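Cyclin-dependent kinase inhibitor 3 (Homo sapiens, PDB 1FPZ) removes phosphate from phosphotyrosine and from phosphoserine or phosphothreonine in proteins, including cyclin-dependent dephosphorylation of the kinase CDK2, and may take part in cell cycle regulation. Local coordinates at residues A[125-128]-A[129-133]; A[64-67]-A[68-72]; A[32-36]-A[37-41]; A[166-169]-A[170-174]; A[189-192]-A[193-197]. The protein carries 1 engineered substitution. All blocks are in the same frame, centred on the assembly; numbering follows the deposited sequence.

Contact 1 of 5, residues A[125-128]-A[129-133]; sequences ELTT and CLKNY
The carboxamide of Asn132 lies alongside the side chain of Thr128, both pointing the same way. The carbonyl O of Thr128 stands over the amide's flat group, 2.9 Å from Asn132 CG. At the amide's nitrogen end, Asn132 ND2 comes to 3.1 Å from the Thr128 methyl CG2. The amide N-H is badly angled for a bond to that carbonyl, so the Asn132 side chain meets Thr128 by packing. The other flat group, the Tyr133 ring, has Lys131 O at its edge and in its plane.

The two threonines use their branches alike. In Thr127, OG1 stands beside the backbone N (chi1 -54°), which puts the methyl anti to that N and beside the lysine stem, with CG2 4.1 Å from Lys131 CG. Its OG1, like that of Thr128, turns back to a carbonyl one turn earlier, that of Met123 for Thr127 and of Glu124 for Thr128.

The backbone pairing is firm and then fades. Lys131 N gives Thr127 O a 2.8 Å bond that is almost straight (176°), whereas the 3.0 Å bond from Asn132 N to Thr128 O is weak. Tyr133 N then turns to Leu130 O at 2.7 Å.

On the inner side, Leu126 packs on Phe76 of strand 74-77 and on Val150 and Leu154 of helix 146-158, while Glu125 OE2 bonds to His104 and His106. With Tyr133 at positive phi (67°) and two bonds reaching back into the last turn, the arrangement is a Schellman motif, here closing helix 116-131 of the phosphatase alpha/beta fold.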
loop_
_atom_site.group_PDB
_atom_site.type_symbol
_atom_site.label_atom_id
_atom_site.label_comp_id
_atom_site.label_asym_id
_atom_site.label_seq_id
_atom_site.Cartn_x
_atom_site.Cartn_y
_atom_site.Cartn_z
ATOM N N GLU A 125 11.171 0.071 -4.818
ATOM C CA GLU A 125 11.432 0.325 -3.407
ATOM C C GLU A 125 10.844 -0.805 -2.549
ATOM O O GLU A 125 11.382 -1.142 -1.486
ATOM C CB GLU A 125 10.845 1.685 -2.965
ATOM C CG GLU A 125 11.539 2.923 -3.557
ATOM C CD GLU A 125 10.968 4.231 -3.029
ATOM O OE1 GLU A 125 11.548 5.301 -3.294
ATOM O OE2 GLU A 125 9.946 4.206 -2.334
ATOM N N LEU A 126 9.729 -1.377 -3.003
ATOM C CA LEU A 126 9.089 -2.464 -2.260
ATOM C C LEU A 126 10.001 -3.683 -2.306
ATOM O O LEU A 126 10.319 -4.273 -1.276
ATOM C CB LEU A 126 7.728 -2.805 -2.871
ATOM C CG LEU A 126 6.525 -1.880 -2.618
ATOM C CD1 LEU A 126 5.393 -2.178 -3.588
ATOM C CD2 LEU A 126 6.058 -2.077 -1.179
ATOM N N THR A 127 10.417 -4.058 -3.508
ATOM C CA THR A 127 11.277 -5.213 -3.665
ATOM C C THR A 127 12.512 -5.111 -2.800
ATOM O O THR A 127 12.920 -6.085 -2.182
ATOM C CB THR A 127 11.674 -5.388 -5.109
ATOM O OG1 THR A 127 10.484 -5.431 -5.914
ATOM C CG2 THR A 127 12.435 -6.683 -5.282
ATOM N N THR A 128 13.095 -3.921 -2.728
ATOM C CA THR A 128 14.282 -3.718 -1.919
ATOM C C THR A 128 13.994 -3.926 -0.441
ATOM O O THR A 128 14.831 -4.467 0.281
ATOM C CB THR A 128 14.838 -2.308 -2.101
ATOM O OG1 THR A 128 15.290 -2.152 -3.453
ATOM C CG2 THR A 128 15.980 -2.062 -1.140
ATOM N N CYS A 129 12.827 -3.468 0.014
ATOM C CA CYS A 129 12.442 -3.625 1.409
ATOM C C CYS A 129 12.379 -5.111 1.735
ATOM O O CYS A 129 12.794 -5.523 2.801
ATOM C CB CYS A 129 11.057 -2.999 1.690
ATOM S SG CYS A 129 11.001 -1.326 2.430
ATOM N N LEU A 130 11.857 -5.907 0.811
ATOM C CA LEU A 130 11.732 -7.336 1.043
ATOM C C LEU A 130 13.101 -8.017 0.975
ATOM O O LEU A 130 13.464 -8.764 1.875
ATOM C CB LEU A 130 10.746 -7.952 0.039
ATOM C CG LEU A 130 9.383 -7.236 -0.030
ATOM C CD1 LEU A 130 8.577 -7.731 -1.214
ATOM C CD2 LEU A 130 8.625 -7.439 1.253
ATOM N N LYS A 131 13.868 -7.746 -0.072
ATOM C CA LYS A 131 15.186 -8.351 -0.172
ATOM C C LYS A 131 16.073 -7.958 1.008
ATOM O O LYS A 131 17.077 -8.605 1.247
ATOM C CB LYS A 131 15.840 -7.995 -1.515
ATOM C CG LYS A 131 15.065 -8.581 -2.716
ATOM C CD LYS A 131 15.055 -10.118 -2.709
ATOM C CE LYS A 131 13.839 -10.724 -3.436
ATOM N NZ LYS A 131 12.578 -10.715 -2.627
ATOM N N ASN A 132 15.691 -6.915 1.748
ATOM C CA ASN A 132 16.446 -6.476 2.933
ATOM C C ASN A 132 15.799 -7.020 4.204
ATOM O O ASN A 132 16.294 -6.804 5.308
ATOM C CB ASN A 132 16.487 -4.943 3.032
ATOM C CG ASN A 132 17.258 -4.296 1.895
ATOM O OD1 ASN A 132 18.094 -4.936 1.248
ATOM N ND2 ASN A 132 16.997 -3.011 1.659
ATOM N N TYR A 133 14.673 -7.711 4.031
ATOM C CA TYR A 133 13.931 -8.306 5.142
ATOM C C TYR A 133 13.315 -7.250 6.060
ATOM O O TYR A 133 13.180 -7.447 7.266
ATOM C CB TYR A 133 14.850 -9.256 5.934
ATOM C CG TYR A 133 15.378 -10.413 5.097
ATOM C CD1 TYR A 133 16.051 -10.175 3.899
ATOM C CD2 TYR A 133 15.180 -11.743 5.484
ATOM C CE1 TYR A 133 16.508 -11.209 3.111
ATOM C CE2 TYR A 133 15.643 -12.795 4.690
ATOM C CZ TYR A 133 16.306 -12.511 3.505
ATOM O OH TYR A 133 16.789 -13.516 2.705
#

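Contact 2 of 5, residues A[64-67]-A[68-72]; sequences TEEL and KSCGI
Leu67 meets Ile72 obliquely across the end of the helix. Starting at its root, Leu67 CB is 3.7 Å from Ile72 CG1, the main apolar touch of the pair. CG is then carried anti to the carbonyl carbon (chi1 -63°), which leaves one methyl on the isoleucine side: Leu67 CD2 comes to 4.2 Å from the same Ile72 CG1. Beyond the pair, the leucine side chain reaches Ile27 and Leu137.

On the next residue, the stem of Lys68 runs back past Glu65. Lys68 CB is 3.4 Å from Glu65 O, and Lys68 CG is 4.0 Å from Glu65 OE1. The lysine chain leads its NZ away, to a weak bond with the carbonyl of Cys99.

Ser69 N gives Glu65 O a 2.7 Å bond. Gly71 then takes a phi of 105°, where a CB would be jammed against the carbonyl O of Cys70; a Schellman motif ends the helix. The bonds to Leu67 O, from Ile72 N and weakly from Cys70 N and Gly71 N, are less certain, because that oxygen is modelled too close to a neighbour.

Helix 60-70 rests through Thr64 on helix 92-98, while Leu67 and Ile72 both cover Leu137 of strand 136-139 in the mixed sheet.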
loop_
_atom_site.group_PDB
_atom_site.type_symbol
_atom_site.label_atom_id
_atom_site.label_comp_id
_atom_site.label_asym_id
_atom_site.label_seq_id
_atom_site.Cartn_x
_atom_site.Cartn_y
_atom_site.Cartn_z
ATOM N N THR A 64 0.948 5.668 15.511
ATOM C CA THR A 64 2.333 5.687 15.061
ATOM C C THR A 64 3.184 4.832 16.014
ATOM O O THR A 64 3.872 3.907 15.585
ATOM C CB THR A 64 2.877 7.163 15.036
ATOM O OG1 THR A 64 2.232 7.902 13.986
ATOM C CG2 THR A 64 4.389 7.194 14.838
ATOM N N GLU A 65 3.117 5.146 17.309
ATOM C CA GLU A 65 3.860 4.424 18.346
ATOM C C GLU A 65 3.535 2.925 18.323
ATOM O O GLU A 65 4.414 2.079 18.490
ATOM C CB GLU A 65 3.506 4.995 19.714
ATOM C CG GLU A 65 4.411 4.540 20.820
ATOM C CD GLU A 65 5.752 5.230 20.773
ATOM O OE1 GLU A 65 6.534 4.949 19.846
ATOM O OE2 GLU A 65 6.016 6.066 21.663
ATOM N N GLU A 66 2.263 2.605 18.127
ATOM C CA GLU A 66 1.820 1.216 18.056
ATOM C C GLU A 66 2.535 0.490 16.912
ATOM O O GLU A 66 3.061 -0.614 17.089
ATOM C CB GLU A 66 0.310 1.174 17.813
ATOM C CG GLU A 66 -0.168 -0.118 17.204
ATOM C CD GLU A 66 -0.566 -1.164 18.227
ATOM O OE1 GLU A 66 0.203 -1.415 19.180
ATOM O OE2 GLU A 66 -1.658 -1.748 18.062
ATOM N N LEU A 67 2.530 1.114 15.735
ATOM C CA LEU A 67 3.167 0.551 14.558
ATOM C C LEU A 67 4.651 0.394 14.800
ATOM O O LEU A 67 5.256 -0.601 14.398
ATOM C CB LEU A 67 2.955 1.461 13.347
ATOM C CG LEU A 67 1.519 1.681 12.880
ATOM C CD1 LEU A 67 1.492 2.855 11.905
ATOM C CD2 LEU A 67 0.975 0.404 12.223
ATOM N N LYS A 68 5.238 1.397 15.441
ATOM C CA LYS A 68 6.656 1.392 15.753
ATOM C C LYS A 68 6.953 0.233 16.704
ATOM O O LYS A 68 7.966 -0.466 16.566
ATOM C CB LYS A 68 7.028 2.721 16.412
ATOM C CG LYS A 68 8.395 2.747 17.053
ATOM C CD LYS A 68 9.491 2.615 16.038
ATOM C CE LYS A 68 10.824 2.775 16.714
ATOM N NZ LYS A 68 11.939 2.840 15.744
ATOM N N SER A 69 6.051 0.046 17.669
ATOM C CA SER A 69 6.155 -1.009 18.678
ATOM C C SER A 69 5.945 -2.394 18.076
ATOM O O SER A 69 6.308 -3.405 18.673
ATOM C CB SER A 69 5.108 -0.777 19.771
ATOM O OG SER A 69 4.972 -1.909 20.609
ATOM N N CYS A 70 5.346 -2.425 16.890
ATOM C CA CYS A 70 5.069 -3.669 16.189
ATOM C C CYS A 70 6.258 -4.125 15.375
ATOM O O CYS A 70 6.314 -5.278 14.957
ATOM C CB CYS A 70 3.896 -3.507 15.224
ATOM S SG CYS A 70 2.244 -3.610 15.924
ATOM N N GLY A 71 7.195 -3.220 15.118
ATOM C CA GLY A 71 8.360 -3.597 14.333
ATOM C C GLY A 71 8.328 -3.074 12.904
ATOM O O GLY A 71 9.182 -3.412 12.072
ATOM N N ILE A 72 7.338 -2.246 12.611
ATOM C CA ILE A 72 7.208 -1.669 11.284
ATOM C C ILE A 72 8.473 -0.875 11.013
ATOM O O ILE A 72 8.839 -0.005 11.795
ATOM C CB ILE A 72 6.031 -0.696 11.208
ATOM C CG1 ILE A 72 4.751 -1.364 11.719
ATOM C CG2 ILE A 72 5.869 -0.200 9.781
ATOM C CD1 ILE A 72 4.327 -2.578 10.941
#

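Contact 3 of 5, residues A[32-36]-A[37-41]; sequences LSLSR and VNCSQ
Two first torsions bring the ends of Leu34 and Cys39 together: Leu34 CG stands anti to its carbonyl carbon (chi1 -60°), and Cys39 SG is anti to the backbone N (chi1 -169°), which sets Cys39 SG 4.0 Å from the Leu34 methyl CD1. The turn of the backbone itself places Leu34 CB against Cys39 CB at 3.6 Å. The setting is the connection of a beta hairpin, residues 34-41, between strand 30-33 and its antiparallel neighbour 42-46.

The connection is built round the backbone of Leu34. Its N-H closes the base by bonding to Gln41 O at 3.1 Å. Its carbonyl O takes two donors, Val37 N at 2.9 Å and Cys39 N at 3.3 Å, which reach it from opposite faces of the carbonyl plane, both well out of that plane. Such a double grip is likely to hold the carbonyl in its orientation. Asn38, at positive phi, turns the chain between those two donors, and its N bonds to Ser35 O.

Residues 32-34 belong to the region that interacts with CDK2. On the inner side, Leu34 packs on Leu155 and Leu130, and Val37 on Leu155 and Leu158, so the turn sits against helices 116-131 and 146-158. Gln41 adds its side chain on Leu130.

At the outer side of the strand end, an ST turn holds the path. Ser33 OG accepts from Ser35 N, in a bond with an N-H...O angle of 162°. Ser35 OG, set between its own N and carbonyl carbon, donates to the same oxygen, lying 3.2 Å from Ser33 OG.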
loop_
_atom_site.group_PDB
_atom_site.type_symbol
_atom_site.label_atom_id
_atom_site.label_comp_id
_atom_site.label_asym_id
_atom_site.label_seq_id
_atom_site.Cartn_x
_atom_site.Cartn_y
_atom_site.Cartn_z
ATOM N N LEU A 32 -0.434 -9.812 4.053
ATOM C CA LEU A 32 -0.492 -10.590 2.815
ATOM C C LEU A 32 0.701 -11.544 2.646
ATOM O O LEU A 32 1.854 -11.110 2.640
ATOM C CB LEU A 32 -0.537 -9.652 1.612
ATOM C CG LEU A 32 -0.479 -10.294 0.205
ATOM C CD1 LEU A 32 -1.766 -11.090 -0.059
ATOM C CD2 LEU A 32 -0.394 -9.190 -0.854
ATOM N N SER A 33 0.429 -12.834 2.503
ATOM C CA SER A 33 1.524 -13.777 2.303
ATOM C C SER A 33 1.974 -13.669 0.853
ATOM O O SER A 33 1.148 -13.552 -0.048
ATOM C CB SER A 33 1.073 -15.201 2.599
ATOM O OG SER A 33 1.852 -16.125 1.860
ATOM N N LEU A 34 3.278 -13.679 0.629
ATOM C CA LEU A 34 3.795 -13.579 -0.733
ATOM C C LEU A 34 4.283 -14.961 -1.254
ATOM O O LEU A 34 4.898 -15.064 -2.317
ATOM C CB LEU A 34 4.920 -12.528 -0.757
ATOM C CG LEU A 34 4.562 -11.082 -0.349
ATOM C CD1 LEU A 34 5.806 -10.224 -0.231
ATOM C CD2 LEU A 34 3.630 -10.474 -1.349
ATOM N N SER A 35 3.979 -16.036 -0.519
ATOM C CA SER A 35 4.426 -17.351 -0.970
ATOM C C SER A 35 3.949 -17.713 -2.394
ATOM O O SER A 35 4.601 -18.502 -3.068
ATOM C CB SER A 35 4.014 -18.446 0.020
ATOM O OG SER A 35 2.608 -18.621 0.020
ATOM N N ARG A 36 2.847 -17.142 -2.871
ATOM C CA ARG A 36 2.376 -17.475 -4.224
ATOM C C ARG A 36 3.294 -16.924 -5.311
ATOM O O ARG A 36 3.077 -17.172 -6.501
ATOM C CB ARG A 36 0.958 -16.943 -4.469
ATOM C CG ARG A 36 -0.195 -17.760 -3.858
ATOM C CD ARG A 36 -1.559 -17.127 -4.255
ATOM N NE ARG A 36 -2.744 -17.918 -3.885
ATOM C CZ ARG A 36 -3.381 -17.860 -2.713
ATOM N NH1 ARG A 36 -2.966 -17.042 -1.755
ATOM N NH2 ARG A 36 -4.447 -18.620 -2.502
ATOM N N VAL A 37 4.305 -16.164 -4.901
ATOM C CA VAL A 37 5.264 -15.601 -5.830
ATOM C C VAL A 37 6.674 -15.920 -5.321
ATOM O O VAL A 37 7.637 -15.198 -5.553
ATOM C CB VAL A 37 5.047 -14.087 -6.002
ATOM C CG1 VAL A 37 6.095 -13.528 -6.951
ATOM C CG2 VAL A 37 3.652 -13.816 -6.578
ATOM N N ASN A 38 6.770 -17.036 -4.613
ATOM C CA ASN A 38 8.025 -17.535 -4.075
ATOM C C ASN A 38 8.741 -16.585 -3.146
ATOM O O ASN A 38 9.934 -16.337 -3.314
ATOM C CB ASN A 38 8.961 -17.933 -5.225
ATOM C CG ASN A 38 8.436 -19.115 -6.013
ATOM O OD1 ASN A 38 8.495 -20.258 -5.556
ATOM N ND2 ASN A 38 7.898 -18.844 -7.198
ATOM N N CYS A 39 8.012 -16.062 -2.166
ATOM C CA CYS A 39 8.580 -15.151 -1.184
ATOM C C CYS A 39 8.049 -15.515 0.192
ATOM O O CYS A 39 6.838 -15.622 0.398
ATOM C CB CYS A 39 8.215 -13.710 -1.517
ATOM S SG CYS A 39 9.113 -12.496 -0.569
ATOM N N SER A 40 8.983 -15.709 1.116
ATOM C CA SER A 40 8.736 -16.081 2.505
ATOM C C SER A 40 8.100 -14.971 3.330
ATOM O O SER A 40 7.471 -15.221 4.372
ATOM C CB SER A 40 10.087 -16.450 3.129
ATOM O OG SER A 40 11.099 -15.514 2.740
ATOM N N GLN A 41 8.293 -13.742 2.851
ATOM C CA GLN A 41 7.803 -12.519 3.498
ATOM C C GLN A 41 6.304 -12.254 3.368
ATOM O O GLN A 41 5.632 -12.816 2.499
ATOM C CB GLN A 41 8.557 -11.297 2.931
ATOM C CG GLN A 41 10.025 -11.121 3.377
ATOM C CD GLN A 41 10.196 -10.245 4.636
ATOM O OE1 GLN A 41 9.968 -9.017 4.615
ATOM N NE2 GLN A 41 10.599 -10.879 5.736
#

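Contact 4 of 5, residues A[166-169]-A[170-174]; sequences QAID and SLRDL
Ser170 grips Gln166 O twice: its N bonds at 3.0 Å and its hydroxyl OG donates at 3.2 Å, the two reaching that oxygen from opposite faces of the carbonyl plane. The OG can turn back because it stands anti to the carbonyl carbon (chi1 -56°). Leu171 follows with a longer bond, N to Ala167 O at 3.3 Å, and its methyl CD2 also lies against that carbonyl. Its side chain faces Ala151, Ala152 and Leu155, so this side of helix 164-175 packs on helix 146-158 of the phosphatase fold, with Leu171 about 11 Å, side chain to side chain, from the engineered Ser140 that replaces the nucleophilic cysteine.

Arg172 points the other way round the helix. Its extended chain lays one guanidinium face on Ile168, with CB over it, though modelled too close to judge tightness, while NH1 forms a salt bridge to Asp169 OD1 at 2.9 Å; the carboxylate and guanidinium planes are 58° apart. NH2 bonds to the Tyr186 hydroxyl. A methionine here would probably leave the Asp169 carboxylate without its cationic mate and Tyr186 OH without that donor. Asp173 continues the helical pairing, its N bonding to Asp169 O at 2.9 Å.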
loop_
_atom_site.group_PDB
_atom_site.type_symbol
_atom_site.label_atom_id
_atom_site.label_comp_id
_atom_site.label_asym_id
_atom_site.label_seq_id
_atom_site.Cartn_x
_atom_site.Cartn_y
_atom_site.Cartn_z
ATOM N N GLN A 166 -5.693 -13.498 -11.158
ATOM C CA GLN A 166 -5.244 -14.221 -9.972
ATOM C C GLN A 166 -4.731 -13.286 -8.875
ATOM O O GLN A 166 -4.995 -13.494 -7.687
ATOM C CB GLN A 166 -4.143 -15.216 -10.336
ATOM C CG GLN A 166 -4.664 -16.495 -10.963
ATOM C CD GLN A 166 -3.634 -17.588 -10.973
ATOM O OE1 GLN A 166 -2.584 -17.458 -11.595
ATOM N NE2 GLN A 166 -3.927 -18.682 -10.272
ATOM N N ALA A 167 -4.004 -12.247 -9.275
ATOM C CA ALA A 167 -3.459 -11.302 -8.307
ATOM C C ALA A 167 -4.586 -10.553 -7.659
ATOM O O ALA A 167 -4.533 -10.207 -6.486
ATOM C CB ALA A 167 -2.516 -10.333 -8.983
ATOM N N ILE A 168 -5.617 -10.301 -8.440
ATOM C CA ILE A 168 -6.770 -9.601 -7.934
ATOM C C ILE A 168 -7.457 -10.520 -6.927
ATOM O O ILE A 168 -7.822 -10.092 -5.836
ATOM C CB ILE A 168 -7.671 -9.194 -9.127
ATOM C CG1 ILE A 168 -6.856 -8.276 -10.056
ATOM C CG2 ILE A 168 -8.920 -8.480 -8.646
ATOM C CD1 ILE A 168 -7.423 -8.110 -11.435
ATOM N N ASP A 169 -7.576 -11.800 -7.267
ATOM C CA ASP A 169 -8.214 -12.763 -6.372
ATOM C C ASP A 169 -7.494 -12.838 -5.024
ATOM O O ASP A 169 -8.120 -12.885 -3.967
ATOM C CB ASP A 169 -8.236 -14.151 -7.024
ATOM C CG ASP A 169 -9.022 -14.176 -8.334
ATOM O OD1 ASP A 169 -9.994 -13.398 -8.449
ATOM O OD2 ASP A 169 -8.685 -14.984 -9.237
ATOM N N SER A 170 -6.167 -12.846 -5.057
ATOM C CA SER A 170 -5.408 -12.911 -3.812
ATOM C C SER A 170 -5.696 -11.728 -2.897
ATOM O O SER A 170 -5.812 -11.897 -1.686
ATOM C CB SER A 170 -3.907 -12.972 -4.087
ATOM O OG SER A 170 -3.567 -14.062 -4.920
ATOM N N LEU A 171 -5.806 -10.527 -3.459
ATOM C CA LEU A 171 -6.090 -9.349 -2.642
ATOM C C LEU A 171 -7.548 -9.334 -2.203
ATOM O O LEU A 171 -7.870 -8.893 -1.089
ATOM C CB LEU A 171 -5.742 -8.061 -3.408
ATOM C CG LEU A 171 -4.289 -7.552 -3.326
ATOM C CD1 LEU A 171 -3.959 -7.259 -1.887
ATOM C CD2 LEU A 171 -3.309 -8.574 -3.895
ATOM N N ARG A 172 -8.424 -9.828 -3.077
ATOM C CA ARG A 172 -9.850 -9.906 -2.782
ATOM C C ARG A 172 -10.003 -10.791 -1.539
ATOM O O ARG A 172 -10.795 -10.504 -0.648
ATOM C CB ARG A 172 -10.596 -10.512 -3.991
ATOM C CG ARG A 172 -10.563 -9.680 -5.312
ATOM C CD ARG A 172 -11.198 -10.443 -6.511
ATOM N NE ARG A 172 -11.351 -9.651 -7.744
ATOM C CZ ARG A 172 -11.741 -10.145 -8.923
ATOM N NH1 ARG A 172 -12.031 -11.436 -9.065
ATOM N NH2 ARG A 172 -11.832 -9.352 -9.977
ATOM N N ASP A 173 -9.197 -11.851 -1.487
ATOM C CA ASP A 173 -9.208 -12.797 -0.377
ATOM C C ASP A 173 -8.667 -12.174 0.889
ATOM O O ASP A 173 -8.919 -12.670 1.980
ATOM C CB ASP A 173 -8.375 -14.032 -0.727
ATOM C CG ASP A 173 -8.934 -14.804 -1.932
ATOM O OD1 ASP A 173 -8.345 -15.859 -2.285
ATOM O OD2 ASP A 173 -9.949 -14.363 -2.523
ATOM N N LEU A 174 -7.920 -11.086 0.733
ATOM C CA LEU A 174 -7.326 -10.382 1.863
ATOM C C LEU A 174 -8.146 -9.182 2.323
ATOM O O LEU A 174 -8.291 -8.946 3.518
ATOM C CB LEU A 174 -5.923 -9.887 1.499
ATOM C CG LEU A 174 -4.878 -9.583 2.588
ATOM C CD1 LEU A 174 -4.448 -8.130 2.473
ATOM C CD2 LEU A 174 -5.408 -9.898 3.986
#

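Contact 5 of 5, residues A[189-192]-A[193-197]; sequences LHEF and RDKLA
Glu191 and Lys195 pass at an angle to each other, one turn apart, and meet by carboxylate against methylenes. Glu191 OE1 lies 3.0 Å from Lys195 CD and equally near CE, a very close approach. The ammonium end is not in a salt bridge: NZ is 4.3 Å from OE1, and its modelled place is doubtful. The lysine chain bends at three successive torsions, and its CD and CE lie beside the glutamate carboxylate.

Phe192 is turned differently. Its ring carbon CG is anti to the backbone N (chi1 153°), and Leu196 brings CB over one ring face, with Phe192 CZ 4.4 Å from Leu196 CG. The ring also touches Cys153 and Cys119, and Leu196 touches Cys120, so this face of helix 192-197 lies on helices 146-158 and 116-131.

The helix starts from a type II beta turn, Leu189 to Phe192, with Glu191 at the N-cap position. Glu191 O takes the bond from Lys195 N, at 2.8 Å and nearly straight (172°). Leu196 N then bonds to Phe192 O at 2.9 Å. An alanine in place of Lys195 would keep its backbone bond but is likely to leave the Glu191 carboxylate without the methylenes against it. Arg193 NH2 bonds to the carbonyls of Ser159 and Ile162, just past helix 146-158.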
loop_
_atom_site.group_PDB
_atom_site.type_symbol
_atom_site.label_atom_id
_atom_site.label_comp_id
_atom_site.label_asym_id
_atom_site.label_seq_id
_atom_site.Cartn_x
_atom_site.Cartn_y
_atom_site.Cartn_z
ATOM N N LEU A 189 -4.427 -3.016 -13.963
ATOM C CA LEU A 189 -3.891 -4.350 -13.666
ATOM C C LEU A 189 -3.768 -5.161 -14.947
ATOM O O LEU A 189 -2.745 -5.793 -15.196
ATOM C CB LEU A 189 -4.790 -5.105 -12.682
ATOM C CG LEU A 189 -4.382 -5.190 -11.207
ATOM C CD1 LEU A 189 -2.860 -5.284 -11.065
ATOM C CD2 LEU A 189 -4.898 -3.975 -10.491
ATOM N N HIS A 190 -4.828 -5.162 -15.748
ATOM C CA HIS A 190 -4.791 -5.865 -17.017
ATOM C C HIS A 190 -4.028 -4.903 -17.908
ATOM O O HIS A 190 -4.510 -3.811 -18.182
ATOM C CB HIS A 190 -6.209 -6.090 -17.563
ATOM C CG HIS A 190 -6.994 -7.125 -16.814
ATOM N ND1 HIS A 190 -7.434 -6.940 -15.521
ATOM C CD2 HIS A 190 -7.412 -8.360 -17.176
ATOM C CE1 HIS A 190 -8.089 -8.016 -15.120
ATOM N NE2 HIS A 190 -8.089 -8.894 -16.106
ATOM N N GLU A 191 -2.826 -5.299 -18.321
ATOM C CA GLU A 191 -1.941 -4.495 -19.185
ATOM C C GLU A 191 -0.820 -3.794 -18.424
ATOM O O GLU A 191 0.019 -3.143 -19.042
ATOM C CB GLU A 191 -2.706 -3.429 -20.007
ATOM C CG GLU A 191 -2.731 -2.006 -19.397
ATOM C CD GLU A 191 -2.965 -0.894 -20.433
ATOM O OE1 GLU A 191 -3.064 0.289 -20.032
ATOM O OE2 GLU A 191 -3.038 -1.191 -21.643
ATOM N N PHE A 192 -0.806 -3.908 -17.096
ATOM C CA PHE A 192 0.256 -3.284 -16.312
ATOM C C PHE A 192 1.598 -3.851 -16.769
ATOM O O PHE A 192 2.615 -3.159 -16.750
ATOM C CB PHE A 192 0.052 -3.530 -14.803
ATOM C CG PHE A 192 1.335 -3.521 -14.004
ATOM C CD1 PHE A 192 2.142 -4.655 -13.950
ATOM C CD2 PHE A 192 1.759 -2.372 -13.349
ATOM C CE1 PHE A 192 3.345 -4.647 -13.265
ATOM C CE2 PHE A 192 2.967 -2.357 -12.657
ATOM C CZ PHE A 192 3.760 -3.497 -12.618
ATOM N N ARG A 193 1.584 -5.119 -17.171
ATOM C CA ARG A 193 2.781 -5.802 -17.650
ATOM C C ARG A 193 3.231 -5.212 -18.979
ATOM O O ARG A 193 4.424 -5.033 -19.231
ATOM C CB ARG A 193 2.496 -7.295 -17.838
ATOM C CG ARG A 193 2.578 -8.138 -16.592
ATOM C CD ARG A 193 3.847 -8.991 -16.603
ATOM N NE ARG A 193 3.861 -9.974 -15.520
ATOM C CZ ARG A 193 2.895 -10.861 -15.304
ATOM N NH1 ARG A 193 1.830 -10.894 -16.095
ATOM N NH2 ARG A 193 2.989 -11.712 -14.295
ATOM N N ASP A 194 2.265 -4.915 -19.836
ATOM C CA ASP A 194 2.592 -4.349 -21.127
ATOM C C ASP A 194 3.075 -2.909 -20.955
ATOM O O ASP A 194 4.096 -2.518 -21.530
ATOM C CB ASP A 194 1.375 -4.436 -22.055
ATOM C CG ASP A 194 1.020 -5.875 -22.419
ATOM O OD1 ASP A 194 1.897 -6.603 -22.924
ATOM O OD2 ASP A 194 -0.136 -6.282 -22.204
ATOM N N LYS A 195 2.372 -2.128 -20.139
ATOM C CA LYS A 195 2.771 -0.745 -19.926
ATOM C C LYS A 195 4.148 -0.713 -19.305
ATOM O O LYS A 195 4.991 0.086 -19.694
ATOM C CB LYS A 195 1.771 -0.024 -19.035
ATOM C CG LYS A 195 1.273 1.277 -19.638
ATOM C CD LYS A 195 -0.241 1.321 -19.658
ATOM C CE LYS A 195 -0.812 1.292 -18.254
ATOM N NZ LYS A 195 -0.389 2.483 -17.466
ATOM N N LEU A 196 4.390 -1.597 -18.350
ATOM C CA LEU A 196 5.694 -1.626 -17.719
ATOM C C LEU A 196 6.743 -2.061 -18.737
ATOM O O LEU A 196 7.870 -1.572 -18.715
ATOM C CB LEU A 196 5.685 -2.571 -16.511
ATOM C CG LEU A 196 6.842 -2.453 -15.509
ATOM C CD1 LEU A 196 8.125 -3.004 -16.091
ATOM C CD2 LEU A 196 7.017 -0.996 -15.117
ATOM N N ALA A 197 6.367 -2.970 -19.632
ATOM C CA ALA A 197 7.283 -3.458 -20.667
ATOM C C ALA A 197 7.805 -2.273 -21.479
ATOM O O ALA A 197 8.967 -2.242 -21.908
ATOM C CB ALA A 197 6.555 -4.440 -21.577
#

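Overall arrangement
Along the chain the order is contact 3, contact 2, contact 1, contact 4, contact 5, all within the tyrosine-phosphatase range. Contact 3 touches contact 1 (Leu34 CD1 to Leu130 CD1, 3.9 Å) and contact 4 (Arg36 CD to Ser170 OG, 3.7 Å), each with its centre about 13 Å away. Contact 4 in turn meets contact 5 where Ile168 packs on His190 and Leu189. Contacts 1, 3, 4 and 5 all send side chains to helix 146-158, which thus joins them. Contact 2 stands apart, its centre about 34 Å from that of contact 5, and covers strand 136-139 of the mixed sheet. Residues 32-34, the end of the CDK2-interacting region, are tied to the fold's sheet and helices.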